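Local coordinates for adenylosuccinate lyase (Francisella tularensis subsp. tularensis SCHU S4, PDB 4EEI), which catalyses the beta-elimination of fumarate from adenylosuccinate to give AMP, and probably also the matching cleavage of the succinylated aminoimidazole carboxamide ribotide in purine biosynthesis, at the interface of chains A and B and the interface of chains A and C. Residues are numbered along the deposited sequence; one frame, centred on the assembly and turned at random. Chains: chain A/B/C, Adenylosuccinate lyase.

Contact 1: the interface of chains A and B. Residues chain A 137-139, 145-148, 152-153; chain B 183-184, 186, 298-301.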
# COMPACT_ATOMS: atom_id res chain seq x y z
N MET A 137 -1.04 -14.00 33.17
CA MET A 137 -1.53 -14.99 32.22
C MET A 137 -1.08 -14.65 30.80
O MET A 137 -1.40 -13.58 30.26
CB MET A 137 -3.05 -15.12 32.26
CG MET A 137 -3.59 -15.83 33.50
SD MET A 137 -2.76 -17.39 33.88
CE MET A 137 -3.11 -18.34 32.40
N GLY A 138 -0.32 -15.56 30.19
CA GLY A 138 -0.04 -15.44 28.78
C GLY A 138 -1.33 -15.73 28.04
O GLY A 138 -2.14 -16.53 28.52
N ARG A 139 -1.52 -15.10 26.89
CA ARG A 139 -2.73 -15.29 26.11
C ARG A 139 -2.44 -15.61 24.66
O ARG A 139 -1.60 -14.97 24.03
CB ARG A 139 -3.59 -14.02 26.16
CG ARG A 139 -4.22 -13.73 27.51
CD ARG A 139 -4.97 -12.40 27.45
NE ARG A 139 -5.43 -11.96 28.76
CZ ARG A 139 -4.66 -11.30 29.63
NH1 ARG A 139 -3.39 -11.04 29.33
NH2 ARG A 139 -5.15 -10.92 30.80
N ALA A 145 -3.66 -19.05 28.35
CA ALA A 145 -2.94 -20.28 28.02
C ALA A 145 -2.13 -20.78 29.21
O ALA A 145 -2.50 -21.75 29.86
CB ALA A 145 -2.04 -20.05 26.82
N GLU A 146 -1.03 -20.08 29.50
CA GLU A 146 -0.17 -20.43 30.62
C GLU A 146 0.40 -19.17 31.26
O GLU A 146 0.54 -18.14 30.59
CB GLU A 146 0.96 -21.34 30.17
CG GLU A 146 0.53 -22.77 29.86
CD GLU A 146 1.71 -23.66 29.51
OE1 GLU A 146 2.84 -23.15 29.43
OE2 GLU A 146 1.49 -24.88 29.32
N PRO A 147 0.75 -19.26 32.53
CA PRO A 147 1.42 -18.14 33.22
C PRO A 147 2.79 -17.86 32.62
O PRO A 147 3.40 -18.75 32.03
CB PRO A 147 1.57 -18.66 34.65
CG PRO A 147 0.47 -19.65 34.81
CD PRO A 147 0.34 -20.31 33.47
N MET A 148 3.26 -16.63 32.77
CA MET A 148 4.55 -16.22 32.23
C MET A 148 4.98 -14.98 32.97
O MET A 148 4.23 -14.44 33.78
CB MET A 148 4.41 -15.86 30.75
CG MET A 148 3.61 -14.59 30.54
SD MET A 148 3.36 -14.21 28.79
CE MET A 148 5.02 -13.73 28.30
N GLN A 152 8.45 -10.05 30.44
CA GLN A 152 8.79 -10.58 29.13
C GLN A 152 8.04 -9.86 28.00
O GLN A 152 8.47 -9.89 26.84
CB GLN A 152 8.51 -12.08 29.10
CG GLN A 152 9.27 -12.83 28.03
CD GLN A 152 9.25 -14.32 28.28
OE1 GLN A 152 10.04 -14.83 29.07
NE2 GLN A 152 8.34 -15.02 27.62
N LYS A 153 6.92 -9.22 28.34
CA LYS A 153 6.19 -8.42 27.35
C LYS A 153 7.03 -7.22 26.93
O LYS A 153 7.16 -6.91 25.74
CB LYS A 153 4.85 -7.94 27.91
CG LYS A 153 3.87 -9.05 28.26
CD LYS A 153 2.60 -8.48 28.91
CE LYS A 153 1.54 -9.57 29.14
NZ LYS A 153 0.91 -10.01 27.88
N ALA B 183 4.33 -23.00 25.24
CA ALA B 183 3.05 -22.32 25.02
C ALA B 183 3.13 -20.82 24.80
O ALA B 183 2.55 -20.30 23.85
CB ALA B 183 2.09 -22.63 26.16
N VAL B 184 3.83 -20.12 25.68
CA VAL B 184 3.96 -18.67 25.57
C VAL B 184 5.40 -18.18 25.78
O VAL B 184 5.61 -17.11 26.34
CB VAL B 184 2.99 -17.92 26.52
CG1 VAL B 184 1.56 -18.09 26.06
CG2 VAL B 184 3.15 -18.43 27.95
N ASN B 186 7.56 -19.54 27.71
CA ASN B 186 7.73 -19.57 29.17
C ASN B 186 8.42 -20.83 29.72
O ASN B 186 8.64 -20.93 30.93
CB ASN B 186 6.36 -19.43 29.85
CG ASN B 186 5.36 -20.46 29.35
OD1 ASN B 186 5.41 -20.87 28.19
ND2 ASN B 186 4.44 -20.87 30.23
N TRP B 298 -1.63 -10.09 18.51
CA TRP B 298 -2.18 -9.84 19.83
C TRP B 298 -1.48 -10.66 20.88
O TRP B 298 -1.39 -11.90 20.77
CB TRP B 298 -3.67 -10.13 19.86
CG TRP B 298 -4.50 -9.08 19.15
CD1 TRP B 298 -4.05 -8.08 18.30
CD2 TRP B 298 -5.96 -8.90 19.21
NE1 TRP B 298 -5.09 -7.31 17.84
CE2 TRP B 298 -6.26 -7.75 18.35
CE3 TRP B 298 -6.99 -9.54 19.86
CZ2 TRP B 298 -7.55 -7.29 18.17
CZ3 TRP B 298 -8.29 -9.07 19.67
CH2 TRP B 298 -8.56 -7.97 18.85
N HIS B 299 -1.00 -9.99 21.92
CA HIS B 299 -0.35 -10.65 23.04
C HIS B 299 0.65 -11.67 22.59
O HIS B 299 1.50 -11.40 21.72
CB HIS B 299 -1.39 -11.29 23.95
CG HIS B 299 -2.33 -10.30 24.59
ND1 HIS B 299 -1.90 -9.22 25.26
CD2 HIS B 299 -3.73 -10.25 24.63
CE1 HIS B 299 -2.96 -8.52 25.72
NE2 HIS B 299 -4.07 -9.16 25.33
N GLU B 300 0.55 -12.88 23.14
CA GLU B 300 1.55 -13.91 22.90
C GLU B 300 1.33 -14.59 21.56
O GLU B 300 2.03 -15.55 21.21
CB GLU B 300 1.56 -14.93 24.04
CG GLU B 300 2.21 -14.42 25.31
CD GLU B 300 1.50 -13.20 25.87
OE1 GLU B 300 0.32 -13.32 26.25
OE2 GLU B 300 2.13 -12.12 25.94
N ARG B 301 0.36 -14.10 20.80
CA ARG B 301 0.14 -14.55 19.44
C ARG B 301 -1.33 -14.61 19.04
O ARG B 301 -2.21 -14.89 19.86
CB ARG B 301 0.80 -15.91 19.19
CG ARG B 301 -0.11 -17.11 19.37
CD ARG B 301 -1.13 -17.24 18.26
NE ARG B 301 -0.52 -17.45 16.95
CZ ARG B 301 0.02 -18.60 16.54
NH1 ARG B 301 0.03 -19.65 17.35
NH2 ARG B 301 0.55 -18.69 15.33
O HOH W 1 -0.99 -11.98 27.94
O HOH W 2 5.63 -23.90 28.23
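Charge pairing and hydrogen bonding at B:Glu300 anchor this patch, in which strands 135-140 and 143-149 and the start of helix 151-173 of chain A receive two loops of chain B. The B:Glu300 chain bends at chi2 (60°), and its carboxylate is gripped from two directions. B:Glu300 OE1 accepts a hydrogen bond from the backbone N of A:Arg139 through its anti lone pair at 2.6 Å, nearly straight at 170°. B:Glu300 OE2 offers its syn lone pair to the ammonium NZ of A:Lys153, a salt bridge of 3.1 Å; the two side chains cross at about a right angle. Water 1 joins OE1, the same NZ and A:Met137 O, a setting that would tend to keep the carboxylate ionised.

In a second polar cluster, B:Asn186 ND2 bonds in its amide plane to the anti lone pair of A:Glu146 OE1 (2.9 Å). Tilted from that plane, B:Asn186 ND2 also reaches A:Pro147 O (3.0 Å). B:Val184 N approaches B:Asn186 OD1 from above the carbonyl plane (3.1 Å), and water 2 bridges A:Glu146 OE1 and B:Asn186 OD1; both should help fix the amide's rotation.

Van der Waals contacts fill in between. B:Val184 CG2 packs on A:Met148 CB (4.0 Å), with CG1 toward A:Ala145 CB and A:Gly138 CA. A:Met148 SD meets B:Glu300 CD tip to tip at 3.6 Å. A:Arg139 runs alongside B:His299.

The patch helps hold the subunits together, as expected for the homotetrameric fumarase/aspartase superfamily, and through B:His299 and B:Glu300 probably positions the AMP-binding B:Arg301.

Contact 2: the interface of chains A and C. Residues chain A 1-2, 4-5, 319; chain C 307, 310-311.
Two guanidinium groups lie face to face: the planes of A:Arg4 and C:Arg310 are 13° apart, with C:Arg310 NH2 3.6 Å above the A:Arg4 plane, over its centre, and A:Arg4 NE over the centre of the other. Like charges would repel here, so the stack presumably depends on flat overlap and on its surroundings. Within chain A, the CG of A:Arg4 lies over the rim of one face of the A:Tyr5 ring, and A:Tyr5 CZ sits at the guanidinium edge. On one face of the C:Phe311 ring, offset to the rim, sits A:Ile319 CD1.

The rim of C:Phe311 is gripped at several points. C:Phe311 CE2 lies 3.4 Å from A:Tyr5 CD2, where the two side chains cross obliquely. C:Phe311 CZ meets A:Ile319 CG1 at 3.7 Å. C:Phe311 CE1 is 3.8 Å from A:Met1 CA.

Beyond the stack, the C:Arg310 chain is extended from CG to NE (chi2 -177°), and its flank is lined by chain A. A:Ile2 CD1 touches C:Arg310 CB at 3.6 Å. The phenol OH of A:Tyr5 stands 3.3 Å from C:Arg310 CD, with the ring 77° from the guanidinium plane. A:Tyr5 OH also reaches C:Ser307 CB at 3.3 Å.

No polar bond crosses this patch; shape and stacking carry it. It seats the N-terminal segment of one subunit on helix 304-333 of another, brings the two copies of that helix together through A:Ile319 and C:Phe311, and probably steadies the AMP-binding C:Arg310.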
# COMPACT_ATOMS: atom_id res chain seq x y z
N MET A 1 3.45 18.20 7.81
CA MET A 1 3.55 18.33 9.26
C MET A 1 2.57 19.38 9.77
O MET A 1 2.28 20.36 9.09
CB MET A 1 4.97 18.70 9.68
CG MET A 1 5.17 18.91 11.19
SD MET A 1 4.67 17.47 12.18
CE MET A 1 5.72 16.18 11.46
N ILE A 2 2.07 19.16 10.98
CA ILE A 2 1.20 20.14 11.60
C ILE A 2 1.72 20.52 12.98
O ILE A 2 2.48 19.76 13.60
CB ILE A 2 -0.24 19.63 11.71
CG1 ILE A 2 -0.30 18.38 12.59
CG2 ILE A 2 -0.82 19.33 10.32
CD1 ILE A 2 -1.71 17.95 12.92
N ARG A 4 0.47 20.66 15.92
CA ARG A 4 0.13 19.78 17.04
C ARG A 4 1.24 18.76 17.35
O ARG A 4 1.48 18.43 18.51
CB ARG A 4 -1.19 19.07 16.77
CG ARG A 4 -1.77 18.35 17.97
CD ARG A 4 -3.11 17.72 17.62
NE ARG A 4 -3.69 16.99 18.74
CZ ARG A 4 -4.39 17.56 19.73
NH1 ARG A 4 -4.88 16.81 20.71
NH2 ARG A 4 -4.58 18.87 19.73
N TYR A 5 1.92 18.27 16.31
CA TYR A 5 2.92 17.23 16.51
C TYR A 5 4.33 17.64 16.07
O TYR A 5 5.22 16.78 15.91
CB TYR A 5 2.52 15.97 15.74
CG TYR A 5 1.10 15.51 15.99
CD1 TYR A 5 0.70 15.07 17.24
CD2 TYR A 5 0.18 15.50 14.95
CE1 TYR A 5 -0.60 14.63 17.46
CE2 TYR A 5 -1.12 15.08 15.15
CZ TYR A 5 -1.51 14.65 16.41
OH TYR A 5 -2.80 14.21 16.60
N ILE A 319 7.43 12.63 12.41
CA ILE A 319 6.55 11.67 13.08
C ILE A 319 7.37 10.62 13.83
O ILE A 319 7.04 10.25 14.95
CB ILE A 319 5.61 10.99 12.07
CG1 ILE A 319 4.60 12.01 11.52
CG2 ILE A 319 4.88 9.82 12.71
CD1 ILE A 319 3.87 11.50 10.27
N SER C 307 -5.11 11.27 14.88
CA SER C 307 -3.80 11.82 14.50
C SER C 307 -3.53 11.61 13.02
O SER C 307 -3.06 12.51 12.32
CB SER C 307 -2.69 11.17 15.32
OG SER C 307 -2.74 9.76 15.18
N ARG C 310 -5.50 14.04 10.90
CA ARG C 310 -4.99 15.42 10.98
C ARG C 310 -3.87 15.68 9.99
O ARG C 310 -3.68 16.81 9.55
CB ARG C 310 -4.47 15.71 12.39
CG ARG C 310 -5.52 15.74 13.50
CD ARG C 310 -4.84 16.12 14.82
NE ARG C 310 -5.67 15.84 15.99
CZ ARG C 310 -6.50 16.72 16.56
NH1 ARG C 310 -6.62 17.95 16.07
NH2 ARG C 310 -7.20 16.36 17.63
N PHE C 311 -3.12 14.64 9.64
CA PHE C 311 -2.06 14.77 8.63
C PHE C 311 -2.61 14.60 7.22
O PHE C 311 -2.45 15.47 6.38
CB PHE C 311 -0.99 13.70 8.82
CG PHE C 311 0.02 14.01 9.90
CD1 PHE C 311 1.11 14.82 9.64
CD2 PHE C 311 -0.11 13.45 11.16
CE1 PHE C 311 2.05 15.08 10.63
CE2 PHE C 311 0.83 13.70 12.15
CZ PHE C 311 1.90 14.52 11.89

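The C-alpha centres of contact 1 and contact 2 lie about 35 Å apart, on separate faces of chain A, and the two have no residue in common. Contact 1 draws on strands 135-140 and 143-149 and helix 151-173 of chain A, contact 2 on its N-terminal segment and helix 304-333. Chain A thus bridges chains B and C, and since each interface is two-fold symmetric, the pair can build the deposited four-copy assembly. The chain B loop of contact 1 ends at B:Arg301, just ahead of the helix that carries C:Arg310 in contact 2; in each copy these arginines belong to one AMP pocket, which both interfaces may help position.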